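Local coordinates for chromosome-partitioning protein ParB (Caulobacter vibrioides NA1000, PDB 6S6H) that binds the centromeric parS site near the DNA origin of replication and takes part in chromosome partition, the present chain being its DNA-binding domain, at residues Glu39-Ala42 and Gln43-Lys47; Glu23-Ser26 and Tyr27-Met31; Gly98-Val102 and Arg103-Ala107; Met56-Leu59 and Ala60-Asp63. One frame throughout, in Å; residues are numbered along the deposited sequence.

Contact 1: residues Glu39-Ala42 and Gln43-Lys47; sequences ENIA and QTIGK. With nucleotides of chain C.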
# COMPACT_ATOMS: atom_id res chain seq x y z
N GLU B 39 18.71 8.98 -2.05
CA GLU B 39 18.58 8.90 -3.53
C GLU B 39 19.17 7.57 -4.04
O GLU B 39 18.52 6.96 -4.91
CB GLU B 39 19.30 10.09 -4.19
CG GLU B 39 19.27 10.06 -5.71
CD GLU B 39 17.89 10.11 -6.33
OE1 GLU B 39 17.73 9.59 -7.45
OE2 GLU B 39 16.97 10.67 -5.69
N ASN B 40 20.34 7.17 -3.54
CA ASN B 40 21.05 5.93 -3.96
C ASN B 40 20.22 4.71 -3.58
O ASN B 40 20.02 3.84 -4.45
CB ASN B 40 22.47 5.86 -3.38
CG ASN B 40 23.14 4.52 -3.61
OD1 ASN B 40 22.88 3.55 -2.90
ND2 ASN B 40 24.01 4.46 -4.61
N ILE B 41 19.74 4.64 -2.33
CA ILE B 41 18.87 3.54 -1.81
C ILE B 41 17.64 3.44 -2.71
O ILE B 41 17.36 2.33 -3.19
CB ILE B 41 18.48 3.77 -0.34
CG1 ILE B 41 19.69 3.77 0.60
CG2 ILE B 41 17.44 2.75 0.10
CD1 ILE B 41 20.51 2.50 0.56
N ALA B 42 16.96 4.57 -2.93
CA ALA B 42 15.74 4.68 -3.76
C ALA B 42 15.98 4.04 -5.14
O ALA B 42 15.17 3.17 -5.52
CB ALA B 42 15.33 6.13 -3.89
N GLN B 43 17.05 4.44 -5.83
CA GLN B 43 17.40 3.92 -7.18
C GLN B 43 17.70 2.41 -7.10
O GLN B 43 17.34 1.70 -8.05
CB GLN B 43 18.58 4.69 -7.77
CG GLN B 43 18.21 6.08 -8.27
CD GLN B 43 19.32 6.76 -9.03
OE1 GLN B 43 20.35 6.16 -9.34
NE2 GLN B 43 19.12 8.03 -9.34
N THR B 44 18.31 1.95 -6.00
CA THR B 44 18.68 0.53 -5.77
C THR B 44 17.41 -0.33 -5.64
O THR B 44 17.38 -1.42 -6.24
CB THR B 44 19.57 0.36 -4.53
OG1 THR B 44 20.70 1.23 -4.68
CG2 THR B 44 20.06 -1.06 -4.33
N ILE B 45 16.41 0.14 -4.88
CA ILE B 45 15.19 -0.64 -4.54
C ILE B 45 14.06 -0.32 -5.52
O ILE B 45 12.97 -0.90 -5.35
CB ILE B 45 14.77 -0.41 -3.08
CG1 ILE B 45 14.10 0.95 -2.87
CG2 ILE B 45 15.95 -0.61 -2.14
CD1 ILE B 45 13.52 1.15 -1.48
N GLY B 46 14.29 0.55 -6.51
CA GLY B 46 13.29 0.93 -7.54
C GLY B 46 12.11 1.68 -6.94
O GLY B 46 10.98 1.45 -7.39
N LYS B 47 12.38 2.57 -5.98
CA LYS B 47 11.36 3.43 -5.31
C LYS B 47 11.80 4.89 -5.41
O LYS B 47 12.88 5.15 -5.98
CB LYS B 47 11.19 3.01 -3.85
CG LYS B 47 10.44 1.70 -3.64
CD LYS B 47 8.94 1.83 -3.83
CE LYS B 47 8.30 0.58 -4.38
NZ LYS B 47 8.45 -0.57 -3.45
P DA C 14 7.33 5.18 -5.23
OP1 DA C 14 7.90 4.57 -6.45
OP2 DA C 14 8.19 5.34 -4.02
O5' DA C 14 6.74 6.59 -5.67
C5' DA C 14 5.78 6.64 -6.75
C4' DA C 14 5.40 8.07 -7.04
O4' DA C 14 4.67 8.62 -5.93
C3' DA C 14 6.57 9.02 -7.27
O3' DA C 14 6.13 9.97 -8.24
C2' DA C 14 6.77 9.66 -5.91
C1' DA C 14 5.33 9.77 -5.42
N9 DA C 14 5.16 9.78 -3.97
C8 DA C 14 5.83 9.04 -3.02
N7 DA C 14 5.42 9.26 -1.80
C5 DA C 14 4.40 10.18 -1.95
C6 DA C 14 3.55 10.82 -1.02
N6 DA C 14 3.60 10.61 0.29
N1 DA C 14 2.64 11.69 -1.50
C2 DA C 14 2.58 11.90 -2.83
N3 DA C 14 3.33 11.37 -3.79
C4 DA C 14 4.22 10.51 -3.28
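Gln43 follows Glu39 by one turn on helix 38-45, which with the turn at Gly46 and helix 49-57 is consistent with the helix-turn-helix of the ParB DNA-binding domain. From Gln43 CB, 3.7 Å from Glu39 O, the side chain runs back along the helix: CG stays over the same carbonyl oxygen, CD comes within 3.6 Å of Glu39 OE1, and NE2 donates to that OE1 at 2.8 Å. This last bond is bent, with an N-H...O angle of 133°. It uses the carboxylate's anti lone pair, and the carboxylate and amide planes stand 88° apart.

Thr44 doubles its grip on Asn40. Both its backbone N and OG1 donate to Asn40 O, OG1 at 2.7 Å from above the carbonyl plane, an approach set by OG1 lying beside the backbone N (chi1 -54°). Asn40 OD1 is taken by Arg36 NE. On the buried side, Ile41 and Ala42 touch Val52 of helix 49-57.

Gly46 leaves the helix with positive phi, and Lys47 N then turns back to donate to Ala42 O at 2.9 Å. Beyond this turn Lys47 reaches the DNA backbone, its CD 3.6 Å from OP2 of DA14 of chain C.

Contact 2: residues Glu23-Ser26 and Tyr27-Met31; sequences EALS and YKVLM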
# COMPACT_ATOMS: atom_id res chain seq x y z
N GLU B 23 12.06 -2.24 8.28
CA GLU B 23 12.55 -1.77 6.96
C GLU B 23 13.27 -0.43 7.13
O GLU B 23 14.34 -0.25 6.52
CB GLU B 23 11.41 -1.64 5.95
CG GLU B 23 10.81 -2.97 5.55
CD GLU B 23 9.84 -2.92 4.38
OE1 GLU B 23 9.19 -3.95 4.12
OE2 GLU B 23 9.73 -1.84 3.76
N ALA B 24 12.68 0.47 7.92
CA ALA B 24 13.22 1.82 8.22
C ALA B 24 14.62 1.70 8.83
O ALA B 24 15.57 2.29 8.27
CB ALA B 24 12.28 2.55 9.14
N LEU B 25 14.74 0.98 9.95
CA LEU B 25 16.02 0.81 10.70
C LEU B 25 17.06 0.16 9.79
O LEU B 25 18.24 0.56 9.86
CB LEU B 25 15.78 -0.02 11.96
CG LEU B 25 17.01 -0.25 12.84
CD1 LEU B 25 17.67 1.07 13.20
CD2 LEU B 25 16.65 -1.03 14.10
N SER B 26 16.66 -0.81 8.96
CA SER B 26 17.54 -1.49 7.98
C SER B 26 18.16 -0.44 7.05
O SER B 26 19.40 -0.36 7.02
CB SER B 26 16.80 -2.55 7.20
OG SER B 26 16.49 -3.66 8.03
N TYR B 27 17.33 0.36 6.37
CA TYR B 27 17.76 1.41 5.41
C TYR B 27 18.71 2.40 6.10
O TYR B 27 19.78 2.68 5.53
CB TYR B 27 16.57 2.13 4.78
CG TYR B 27 15.80 1.31 3.78
CD1 TYR B 27 16.44 0.52 2.84
CD2 TYR B 27 14.41 1.34 3.75
CE1 TYR B 27 15.73 -0.24 1.92
CE2 TYR B 27 13.69 0.59 2.84
CZ TYR B 27 14.35 -0.20 1.92
OH TYR B 27 13.65 -0.94 1.01
N LYS B 28 18.33 2.89 7.28
CA LYS B 28 19.13 3.86 8.09
C LYS B 28 20.53 3.28 8.33
O LYS B 28 21.53 3.96 7.98
CB LYS B 28 18.43 4.14 9.42
CG LYS B 28 19.18 5.08 10.37
CD LYS B 28 18.37 5.43 11.60
CE LYS B 28 18.75 6.76 12.23
NZ LYS B 28 19.80 6.59 13.25
N VAL B 29 20.59 2.07 8.89
CA VAL B 29 21.85 1.35 9.24
C VAL B 29 22.70 1.15 7.98
O VAL B 29 23.92 1.32 8.07
CB VAL B 29 21.53 0.01 9.93
CG1 VAL B 29 22.72 -0.93 9.98
CG2 VAL B 29 20.96 0.23 11.33
N LEU B 30 22.07 0.83 6.84
CA LEU B 30 22.77 0.53 5.56
C LEU B 30 23.29 1.83 4.92
O LEU B 30 24.43 1.82 4.43
CB LEU B 30 21.81 -0.22 4.62
CG LEU B 30 21.39 -1.61 5.08
CD1 LEU B 30 20.28 -2.17 4.20
CD2 LEU B 30 22.57 -2.58 5.12
N MET B 31 22.48 2.90 4.93
CA MET B 31 22.88 4.25 4.46
C MET B 31 24.15 4.69 5.20
O MET B 31 25.12 5.10 4.52
CB MET B 31 21.78 5.29 4.72
CG MET B 31 20.71 5.29 3.66
SD MET B 31 19.45 6.56 3.95
CE MET B 31 20.44 8.05 3.86
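With chi1 near 180°, Leu25 turns its branch along the helix toward Val29, and Leu25 CD1 comes to 3.9 Å from Val29 CG2, the two branched side chains meeting at a slant. Val29 CG2 also lies against the backbone, 3.1 Å from Leu25 O. Tyr27 has CG beside its backbone N (chi1 -72°), which swings the ring back towards the preceding turn, where CD2 comes to 3.2 Å from Glu23 O. That oxygen approaches the ring obliquely while accepting from Tyr27 N. Three residues on, Leu30 CG crowds Ser26 O at 3.0 Å, a tight approach.

Successive i to i+4 backbone bonds show a continuous alpha-helix. Lys28 N donates to Ala24 O and Val29 N to Leu25 O, both at 3.0 Å, and Leu30 N reaches Ser26 O at 2.9 Å. Ser26 OG is turned back to the carbonyl oxygen of Glu22.

Helix 20-34 therefore has two unlike sides. Leu25, Lys28 and Val29 are exposed, whereas Tyr27 packs on Ile41 and Ile45 of helix 38-45 and on Met56 of helix 49-57, and Ala24 touches Thr55 of the latter. Met31 spans the same two helices and also reaches a DNA phosphate, so this helix backs the pair that forms the probable helix-turn-helix.

Contact 3: residues Gly98-Val102 and Arg103-Ala107; sequences GGLSV and RETEA. With nucleotides of chain C; nucleotides of chain D.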
# COMPACT_ATOMS: atom_id res chain seq x y z
N GLY B 98 -11.88 6.96 16.65
CA GLY B 98 -12.81 7.44 15.61
C GLY B 98 -12.85 6.54 14.38
O GLY B 98 -13.79 6.69 13.57
N GLY B 99 -11.88 5.63 14.23
CA GLY B 99 -11.71 4.80 13.02
C GLY B 99 -11.45 5.66 11.79
O GLY B 99 -11.99 5.34 10.72
N LEU B 100 -10.63 6.71 11.94
CA LEU B 100 -10.35 7.72 10.89
C LEU B 100 -9.54 7.08 9.75
O LEU B 100 -8.58 6.35 10.05
CB LEU B 100 -9.56 8.90 11.48
CG LEU B 100 -10.23 9.65 12.63
CD1 LEU B 100 -9.36 10.82 13.08
CD2 LEU B 100 -11.62 10.15 12.23
N SER B 101 -9.93 7.36 8.51
CA SER B 101 -9.12 7.10 7.29
C SER B 101 -7.84 7.93 7.35
O SER B 101 -7.77 8.86 8.19
CB SER B 101 -9.91 7.43 6.04
OG SER B 101 -10.15 8.83 5.95
N VAL B 102 -6.86 7.62 6.49
CA VAL B 102 -5.59 8.39 6.38
C VAL B 102 -5.91 9.80 5.86
O VAL B 102 -5.27 10.76 6.31
CB VAL B 102 -4.56 7.67 5.48
CG1 VAL B 102 -3.33 8.53 5.25
CG2 VAL B 102 -4.17 6.32 6.07
N ARG B 103 -6.89 9.92 4.96
CA ARG B 103 -7.36 11.22 4.40
C ARG B 103 -7.93 12.08 5.54
O ARG B 103 -7.54 13.27 5.64
CB ARG B 103 -8.39 10.98 3.29
CG ARG B 103 -8.09 11.74 2.01
CD ARG B 103 -7.15 10.99 1.09
NE ARG B 103 -5.83 10.78 1.68
CZ ARG B 103 -5.05 9.72 1.46
NH1 ARG B 103 -5.44 8.74 0.66
NH2 ARG B 103 -3.87 9.64 2.06
N GLU B 104 -8.80 11.51 6.37
CA GLU B 104 -9.41 12.20 7.54
C GLU B 104 -8.30 12.57 8.54
O GLU B 104 -8.36 13.67 9.11
CB GLU B 104 -10.47 11.32 8.19
CG GLU B 104 -11.77 11.26 7.40
CD GLU B 104 -12.80 10.27 7.91
OE1 GLU B 104 -12.40 9.21 8.43
OE2 GLU B 104 -14.02 10.56 7.78
N THR B 105 -7.31 11.68 8.71
CA THR B 105 -6.16 11.87 9.63
C THR B 105 -5.32 13.07 9.15
O THR B 105 -4.91 13.87 10.01
CB THR B 105 -5.33 10.58 9.74
OG1 THR B 105 -6.21 9.56 10.23
CG2 THR B 105 -4.14 10.72 10.66
N GLU B 106 -5.07 13.18 7.84
CA GLU B 106 -4.34 14.31 7.22
C GLU B 106 -5.08 15.63 7.52
O GLU B 106 -4.39 16.63 7.80
CB GLU B 106 -4.21 14.09 5.71
CG GLU B 106 -3.17 13.04 5.36
CD GLU B 106 -3.26 12.46 3.96
OE1 GLU B 106 -4.10 12.94 3.16
OE2 GLU B 106 -2.49 11.53 3.66
N ALA B 107 -6.42 15.62 7.48
CA ALA B 107 -7.29 16.78 7.78
C ALA B 107 -7.12 17.18 9.24
O ALA B 107 -6.99 18.39 9.51
CB ALA B 107 -8.72 16.46 7.44
P DG C 11 -7.24 4.00 5.23
OP1 DG C 11 -7.40 3.69 6.68
OP2 DG C 11 -7.31 5.41 4.78
O5' DG C 11 -5.89 3.39 4.65
C5' DG C 11 -5.55 2.01 4.83
C4' DG C 11 -4.36 1.65 3.97
O4' DG C 11 -4.59 2.08 2.61
C3' DG C 11 -3.03 2.29 4.39
O3' DG C 11 -1.99 1.33 4.19
C2' DG C 11 -2.95 3.52 3.50
C1' DG C 11 -3.64 3.07 2.22
N9 DG C 11 -4.36 4.12 1.51
C8 DG C 11 -5.17 5.09 2.06
N7 DG C 11 -5.69 5.88 1.16
C5 DG C 11 -5.19 5.40 -0.05
C6 DG C 11 -5.40 5.87 -1.37
O6 DG C 11 -6.09 6.82 -1.76
N1 DG C 11 -4.70 5.10 -2.30
C2 DG C 11 -3.91 4.02 -1.99
N2 DG C 11 -3.32 3.41 -3.03
N3 DG C 11 -3.71 3.58 -0.76
C4 DG C 11 -4.37 4.31 0.15
P DC D 8 -4.58 18.18 -2.33
OP1 DC D 8 -5.02 19.24 -3.26
OP2 DC D 8 -5.41 17.85 -1.14
O5' DC D 8 -4.30 16.87 -3.19
C5' DC D 8 -3.44 16.95 -4.34
C4' DC D 8 -3.22 15.58 -4.95
O4' DC D 8 -2.47 14.74 -4.05
C3' DC D 8 -4.50 14.80 -5.28
O3' DC D 8 -4.25 14.04 -6.47
C2' DC D 8 -4.62 13.84 -4.10
C1' DC D 8 -3.16 13.50 -3.89
N1 DC D 8 -2.77 12.93 -2.59
C2 DC D 8 -1.72 12.01 -2.55
O2 DC D 8 -1.17 11.68 -3.62
N3 DC D 8 -1.33 11.49 -1.37
C4 DC D 8 -1.95 11.87 -0.24
N4 DC D 8 -1.53 11.33 0.91
C5 DC D 8 -3.02 12.81 -0.25
C6 DC D 8 -3.39 13.32 -1.43
P DT C 12 -0.45 1.73 4.25
OP1 DT C 12 0.31 0.54 4.70
OP2 DT C 12 -0.31 3.02 4.97
O5' DT C 12 -0.08 1.96 2.72
C5' DT C 12 -0.22 0.90 1.78
C4' DT C 12 0.52 1.20 0.50
O4' DT C 12 -0.14 2.27 -0.22
C3' DT C 12 1.97 1.64 0.66
O3' DT C 12 2.70 1.01 -0.39
C2' DT C 12 1.91 3.15 0.52
C1' DT C 12 0.73 3.37 -0.41
N1 DT C 12 -0.07 4.60 -0.20
C2 DT C 12 -0.58 5.25 -1.30
O2 DT C 12 -0.34 4.89 -2.45
N3 DT C 12 -1.35 6.34 -1.02
C4 DT C 12 -1.68 6.83 0.23
O4 DT C 12 -2.39 7.84 0.33
C5 DT C 12 -1.12 6.11 1.34
C7 DT C 12 -1.42 6.57 2.74
C6 DT C 12 -0.37 5.03 1.08
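Val102 CG1 lies against the polar pair that reads the DNA, 3.4 Å from Arg103 NH2 and close to Glu106 OE2. Arg103 NH2 donates to O4 of DT12 of chain C at 2.9 Å, with a weak second bond from NH1 to the same oxygen, while Arg103 NH1 stands 2.9 Å from N7 of DG11 of chain C. On the other strand, N4 of DC8 of chain D donates to Glu106 OE2 at 2.9 Å. This is direct readout of parS bases. Val102 N donates to OP2 of DG11 of chain C, almost straight at 177° and 2.8 Å.

Glu106 positions the guanidinium, gripped side-on by Arg103 NE and NH2 from above its carboxylate plane, NH2 forming a salt bridge to OE2 at 2.8 Å. Bends at chi2 (86°) and chi3 fold the Arg103 chain back so that NE and NH2 face Glu106.

Further out, a capping box starts the helix: Glu104 N donates to Ser101 OG at 3.0 Å, and Ser101 N to Glu104 OE1. Thr105 OG1, at 2.7 Å, and Thr105 N donate to Ser101 O from opposite faces. Behind, helix 102-110 rests on helix 76-81, with Val102 and Thr105 on His78.

Contact 4: residues Met56-Leu59 and Ala60-Asp63; sequences MRLL and ALPD. With nucleotides of chain D.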
# COMPACT_ATOMS: atom_id res chain seq x y z
N MET B 56 11.88 6.07 6.90
CA MET B 56 12.87 6.19 8.01
C MET B 56 12.40 7.22 9.05
O MET B 56 12.65 6.98 10.25
CB MET B 56 14.25 6.56 7.49
CG MET B 56 14.92 5.42 6.75
SD MET B 56 16.56 5.82 6.10
CE MET B 56 16.18 7.28 5.12
N ARG B 57 11.71 8.28 8.63
CA ARG B 57 11.13 9.33 9.52
C ARG B 57 10.27 8.69 10.62
O ARG B 57 10.21 9.27 11.72
CB ARG B 57 10.29 10.33 8.71
CG ARG B 57 11.11 11.44 8.05
CD ARG B 57 10.24 12.43 7.30
NE ARG B 57 9.28 13.07 8.20
CZ ARG B 57 7.96 13.13 8.02
NH1 ARG B 57 7.39 12.61 6.95
NH2 ARG B 57 7.21 13.72 8.94
N LEU B 58 9.64 7.54 10.33
CA LEU B 58 8.73 6.81 11.26
C LEU B 58 9.48 6.37 12.53
O LEU B 58 8.81 6.18 13.56
CB LEU B 58 8.14 5.59 10.55
CG LEU B 58 7.21 5.89 9.37
CD1 LEU B 58 6.81 4.59 8.68
CD2 LEU B 58 5.98 6.66 9.82
N LEU B 59 10.81 6.20 12.45
CA LEU B 59 11.65 5.78 13.61
C LEU B 59 11.67 6.88 14.68
O LEU B 59 11.93 6.54 15.85
CB LEU B 59 13.06 5.46 13.12
CG LEU B 59 13.18 4.25 12.19
CD1 LEU B 59 14.57 4.20 11.57
CD2 LEU B 59 12.87 2.95 12.93
N ALA B 60 11.42 8.14 14.30
CA ALA B 60 11.40 9.32 15.20
C ALA B 60 10.10 9.37 16.02
O ALA B 60 10.05 10.14 16.99
CB ALA B 60 11.59 10.58 14.40
N LEU B 61 9.07 8.60 15.64
CA LEU B 61 7.76 8.59 16.35
C LEU B 61 7.95 8.09 17.78
O LEU B 61 8.79 7.23 18.03
CB LEU B 61 6.78 7.68 15.60
CG LEU B 61 6.24 8.22 14.28
CD1 LEU B 61 5.58 7.12 13.47
CD2 LEU B 61 5.26 9.36 14.53
N PRO B 62 7.16 8.60 18.76
CA PRO B 62 7.16 8.04 20.11
C PRO B 62 6.88 6.53 20.11
O PRO B 62 6.19 6.07 19.23
CB PRO B 62 6.01 8.79 20.81
CG PRO B 62 5.87 10.09 20.04
CD PRO B 62 6.23 9.73 18.61
N ASP B 63 7.41 5.81 21.11
CA ASP B 63 7.34 4.33 21.23
C ASP B 63 5.87 3.88 21.21
O ASP B 63 5.58 2.82 20.60
CB ASP B 63 8.06 3.83 22.48
CG ASP B 63 9.57 4.03 22.48
OD1 ASP B 63 10.09 4.61 21.50
OD2 ASP B 63 10.21 3.61 23.46
P DT D 5 10.23 16.31 9.54
OP1 DT D 5 10.00 17.15 10.75
OP2 DT D 5 10.45 14.85 9.70
O5' DT D 5 9.02 16.52 8.52
C5' DT D 5 8.61 17.85 8.18
C4' DT D 5 7.68 17.86 6.99
O4' DT D 5 8.32 17.32 5.82
C3' DT D 5 6.37 17.08 7.13
O3' DT D 5 5.33 18.01 7.46
C2' DT D 5 6.17 16.44 5.76
C1' DT D 5 7.26 17.07 4.92
N1 DT D 5 7.79 16.25 3.81
C2 DT D 5 7.40 16.57 2.53
O2 DT D 5 6.62 17.48 2.29
N3 DT D 5 7.95 15.79 1.55
C4 DT D 5 8.83 14.74 1.71
O4 DT D 5 9.25 14.13 0.73
C5 DT D 5 9.21 14.46 3.08
C7 DT D 5 10.17 13.34 3.35
C6 DT D 5 8.68 15.22 4.05
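The C-terminal end of helix 49-57, the second helix of the probable helix-turn-helix and so its likely recognition helix, tightens here into 3-10 turns before the chain leaves for helix 63-71. Ala60 meets Arg57 and Leu61 meets Leu58, each three residues on. Ala60 N donates to Arg57 O at 3.1 Å and Leu61 N to Leu58 O at 3.2 Å. In both bonds the donor stands well above the carbonyl plane, by 51° and 64°, as the short i to i+3 spacing of such turns would bring about. The turn also brings Ala60 CB close to Arg57 O.

The side chains of Leu58 and Leu61 run side by side in the same direction, with Leu58 CD2 3.7 Å from Leu61 CD1. Leu61 leans over the preceding backbone as well, its CB lying 3.2 Å from Leu58 O. Together the two leucines face helix 76-81, where both touch Ala79, and Leu58 further reaches Val20 and Leu21 of helix 20-34.

Arg57 reaches out to the DNA, touching Arg80 of helix 76-81 as well. Its chain is extended as far as CD and then bends (chi3 59°), which sets the guanidinium beside the backbone of DT5 of chain D, with O5' of that nucleotide over one face. Asn54 OD1 accepts from NH1, a second-shell contact that would restrain the group. Arg57 NE donates to OP2 of DT5 of chain D at 2.6 Å.

From the N terminus the contacts come in series, contact 2, contact 1, contact 4 and then contact 3; none nests in or crosses another, and each closes only a local turn. Contacts 1 and 2 touch through Ile41 CG1 and Met31 CG, 3.6 Å apart. Contacts 2 and 4 touch where Met31 SD lies 3.5 Å from Met56 CE. Helices 20-34, 38-45 and 49-57 thus form one packed unit, with contact 4 as its exit towards helix 63-71. Contact 3 stands apart, its centre about 28 Å from that of contact 2, on the opposite side of the chain's centre. Contacts 1, 3 and 4 touch the DNA, and contact 2 does so through Met31.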